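Alpha-n-acetylglucosaminidase family protein (PDB 4A41) binds galactose through a family 32 carbohydrate-binding module, which probably helps direct the attached family 89 alpha-N-acetylglucosaminidase to glycans. Local coordinates at residues V140-L145 / A155-F160. Sequence-based numbering, arbitrary orientation.
With CA (calcium ion), chain B.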
ATOM      1  N   VAL A 140       1.830  -8.809  -2.498  1.00 10.13           N
ATOM      2  CA  VAL A 140       2.008  -7.574  -3.245  1.00 10.80           C
ATOM      3  C   VAL A 140       2.565  -6.502  -2.325  1.00 10.10           C
ATOM      4  O   VAL A 140       2.045  -6.305  -1.234  1.00 10.65           O
ATOM      5  CB  VAL A 140       0.656  -7.088  -3.849  1.00 11.26           C
ATOM      6  CG1 VAL A 140       0.812  -5.751  -4.585  1.00 12.11           C
ATOM      7  CG2 VAL A 140       0.090  -8.144  -4.777  1.00 13.17           C
ATOM      8  N   LYS A 141       3.617  -5.827  -2.781  1.00 10.25           N
ATOM      9  CA  LYS A 141       4.314  -4.840  -1.968  1.00 10.91           C
ATOM     10  C   LYS A 141       4.234  -3.499  -2.684  1.00  9.77           C
ATOM     11  O   LYS A 141       4.666  -3.327  -3.840  1.00 10.23           O
ATOM     12  CB  LYS A 141       5.778  -5.237  -1.721  1.00 11.43           C
ATOM     13  CG  LYS A 141       6.575  -4.146  -0.978  1.00 11.94           C
ATOM     14  CD  LYS A 141       8.086  -4.427  -0.905  1.00 13.74           C
ATOM     15  CE  LYS A 141       8.411  -5.734  -0.211  1.00 17.42           C
ATOM     16  NZ  LYS A 141       9.918  -5.802  -0.062  1.00 16.93           N
ATOM     17  N   LEU A 142       3.677  -2.525  -1.992  1.00 10.17           N
ATOM     18  CA  LEU A 142       3.690  -1.143  -2.472  1.00 10.27           C
ATOM     19  C   LEU A 142       4.846  -0.375  -1.817  1.00 10.65           C
ATOM     20  O   LEU A 142       4.889  -0.241  -0.583  1.00 11.01           O
ATOM     21  CB  LEU A 142       2.366  -0.417  -2.185  1.00 11.04           C
ATOM     22  CG  LEU A 142       2.327   1.062  -2.602  1.00 11.04           C
ATOM     23  CD1 LEU A 142       2.472   1.257  -4.100  1.00 13.84           C
ATOM     24  CD2 LEU A 142       1.009   1.678  -2.082  1.00 13.14           C
ATOM     25  N   VAL A 143       5.796   0.052  -2.649  1.00 10.77           N
ATOM     26  CA  VAL A 143       6.990   0.784  -2.188  1.00 10.77           C
ATOM     27  C   VAL A 143       6.753   2.281  -2.420  1.00 10.36           C
ATOM     28  O   VAL A 143       6.538   2.753  -3.540  1.00 10.84           O
ATOM     29  CB  VAL A 143       8.272   0.340  -2.933  1.00 11.65           C
ATOM     30  CG1 VAL A 143       9.477   1.094  -2.394  1.00 13.60           C
ATOM     31  CG2 VAL A 143       8.485  -1.168  -2.859  1.00 12.45           C
ATOM     32  N   ALA A 144       6.769   3.028  -1.320  1.00 10.77           N
ATOM     33  CA  ALA A 144       6.733   4.507  -1.366  1.00 10.97           C
ATOM     34  C   ALA A 144       8.146   5.081  -1.417  1.00 11.85           C
ATOM     35  O   ALA A 144       8.861   5.055  -0.420  1.00 12.19           O
ATOM     36  CB  ALA A 144       6.001   5.048  -0.132  1.00 11.70           C
ATOM     37  N   LEU A 145       8.534   5.551  -2.602  1.00 11.79           N
ATOM     38  CA  LEU A 145       9.858   6.156  -2.785  1.00 13.44           C
ATOM     39  C   LEU A 145       9.814   7.587  -2.304  1.00 14.16           C
ATOM     40  O   LEU A 145      10.789   8.092  -1.722  1.00 15.57           O
ATOM     41  CB  LEU A 145      10.271   6.117  -4.263  1.00 13.26           C
ATOM     42  CG  LEU A 145      10.485   4.710  -4.854  1.00 13.39           C
ATOM     43  CD1 LEU A 145      10.864   4.779  -6.317  1.00 16.01           C
ATOM     44  CD2 LEU A 145      11.496   3.914  -4.051  1.00 16.98           C
ATOM     45  N   ALA A 155      -5.084   4.895   2.753  1.00 10.57           N
ATOM     46  CA  ALA A 155      -6.371   4.618   3.409  1.00 10.76           C
ATOM     47  C   ALA A 155      -6.840   3.216   3.087  1.00 10.77           C
ATOM     48  O   ALA A 155      -7.218   2.478   3.990  1.00  9.81           O
ATOM     49  CB  ALA A 155      -7.434   5.642   3.003  1.00 10.36           C
ATOM     50  N   GLU A 156      -6.806   2.849   1.801  1.00  9.99           N
ATOM     51  CA  GLU A 156      -7.272   1.525   1.370  1.00  9.59           C
ATOM     52  C   GLU A 156      -6.464   1.059   0.185  1.00  9.83           C
ATOM     53  O   GLU A 156      -6.296   1.793  -0.784  1.00 10.18           O
ATOM     54  CB  GLU A 156      -8.768   1.533   0.974  1.00  9.66           C
ATOM     55  CG  GLU A 156      -9.729   1.669   2.141  1.00 10.69           C
ATOM     56  CD  GLU A 156      -9.674   0.452   3.039  1.00 10.54           C
ATOM     57  OE1 GLU A 156      -9.922  -0.664   2.552  1.00 13.06           O
ATOM     58  OE2 GLU A 156      -9.434   0.589   4.252  1.00 11.13           O
ATOM     59  N   LEU A 157      -6.052  -0.204   0.234  1.00  9.04           N
ATOM     60  CA  LEU A 157      -5.383  -0.876  -0.886  1.00  9.18           C
ATOM     61  C   LEU A 157      -6.217  -2.047  -1.313  1.00  9.46           C
ATOM     62  O   LEU A 157      -6.670  -2.831  -0.478  1.00 10.82           O
ATOM     63  CB  LEU A 157      -4.008  -1.389  -0.410  1.00  9.07           C
ATOM     64  CG  LEU A 157      -3.067  -0.303   0.111  1.00 10.14           C
ATOM     65  CD1 LEU A 157      -1.753  -0.945   0.629  1.00 12.02           C
ATOM     66  CD2 LEU A 157      -2.764   0.778  -0.955  1.00 11.68           C
ATOM     67  N   ASN A 158      -6.364  -2.200  -2.633  1.00  9.48           N
ATOM     68  CA  ASN A 158      -7.086  -3.356  -3.196  1.00 10.16           C
ATOM     69  C   ASN A 158      -6.295  -4.025  -4.319  1.00 10.24           C
ATOM     70  O   ASN A 158      -5.572  -3.369  -5.075  1.00 10.94           O
ATOM     71  CB  ASN A 158      -8.516  -2.977  -3.610  1.00 10.38           C
ATOM     72  CG  ASN A 158      -9.433  -2.831  -2.410  1.00 12.45           C
ATOM     73  OD1 ASN A 158      -9.930  -3.832  -1.890  1.00 12.55           O
ATOM     74  ND2 ASN A 158      -9.635  -1.600  -1.957  1.00 12.48           N
ATOM     75  N   VAL A 159      -6.475  -5.335  -4.432  1.00 10.57           N
ATOM     76  CA  VAL A 159      -5.693  -6.173  -5.381  1.00 10.44           C
ATOM     77  C   VAL A 159      -6.752  -6.952  -6.168  1.00 11.22           C
ATOM     78  O   VAL A 159      -7.651  -7.571  -5.579  1.00 12.41           O
ATOM     79  CB  VAL A 159      -4.726  -7.150  -4.682  1.00 10.21           C
ATOM     80  CG1 VAL A 159      -3.886  -7.903  -5.708  1.00 10.44           C
ATOM     81  CG2 VAL A 159      -3.778  -6.384  -3.738  1.00 11.43           C
ATOM     82  N   PHE A 160      -6.667  -6.904  -7.496  1.00 11.28           N
ATOM     83  CA  PHE A 160      -7.713  -7.499  -8.351  1.00 13.22           C
ATOM     84  C   PHE A 160      -7.213  -8.693  -9.128  1.00 14.71           C
ATOM     85  O   PHE A 160      -6.118  -8.664  -9.690  1.00 14.35           O
ATOM     86  CB  PHE A 160      -8.240  -6.466  -9.339  1.00 13.79           C
ATOM     87  CG  PHE A 160      -8.927  -5.295  -8.685  1.00 13.10           C
ATOM     88  CD1 PHE A 160      -8.196  -4.351  -7.944  1.00 13.10           C
ATOM     89  CD2 PHE A 160     -10.295  -5.141  -8.795  1.00 15.05           C
ATOM     90  CE1 PHE A 160      -8.829  -3.284  -7.309  1.00 13.19           C
ATOM     91  CE2 PHE A 160     -10.941  -4.052  -8.184  1.00 15.14           C
ATOM     92  CZ  PHE A 160     -10.207  -3.122  -7.450  1.00 15.70           C
TER
HETATM   93 CA    CA B2494      -8.547   1.947   5.989  1.00 10.83          CA
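Val140 and Leu142 of one sheet meet Val159 and Leu157 of the other across the hydrophobic core. All four side chains are buried, and each starts out toward the opposite strand. The contact is purely apolar and is made by methyl groups. CG2 of Val140 lies 4.1 Å from CG1 of Val159. The two valines point toward each other across the gap, and one methyl of each makes the touch. In Val159 the touching methyl is the one anti to the backbone N (chi1 -176°); in Val140 it is the one beside the backbone N. CD2 of Leu142 reaches to 4.0 Å from CD2 of Leu157. These leucines are inclined to each other, and one methyl of each makes the contact. The CA atoms of Leu142 and Leu157 stand 9.2 Å apart, a spacing that the two side chains bridge between the sheets.

Of the two segments, 155-160 holds the metal ligands. Ala155 O binds the calcium at 2.5 Å, and Glu156 OE2 binds it at 2.4 Å. A turn about the CB-CG bond of Glu156 (chi2 -66°) helps bring OE2 to the calcium. The other carboxylate oxygen, OE1, accepts a hydrogen bond from Gln27 NE2, which helps fix the rotation of the carboxylate. Phe49, Asp52, Lys54 and Thr57 complete the site. A classic beta bulge at Ala155 and Glu156, opposite Leu89, lies beside the metal.

The contact joins the two antiparallel sheets of the beta-sandwich found in F5/8 type C domains. Strand 139-144 runs between strands 71-77 and 102-107, while strand 153-160 lies between 59-60 and 80-89. Ile83 touches both valines from strand 80-89, Leu104 packs on Val140, Tyr102 on Leu142, and Ile73 and Leu75 of strand 71-77 on Leu157.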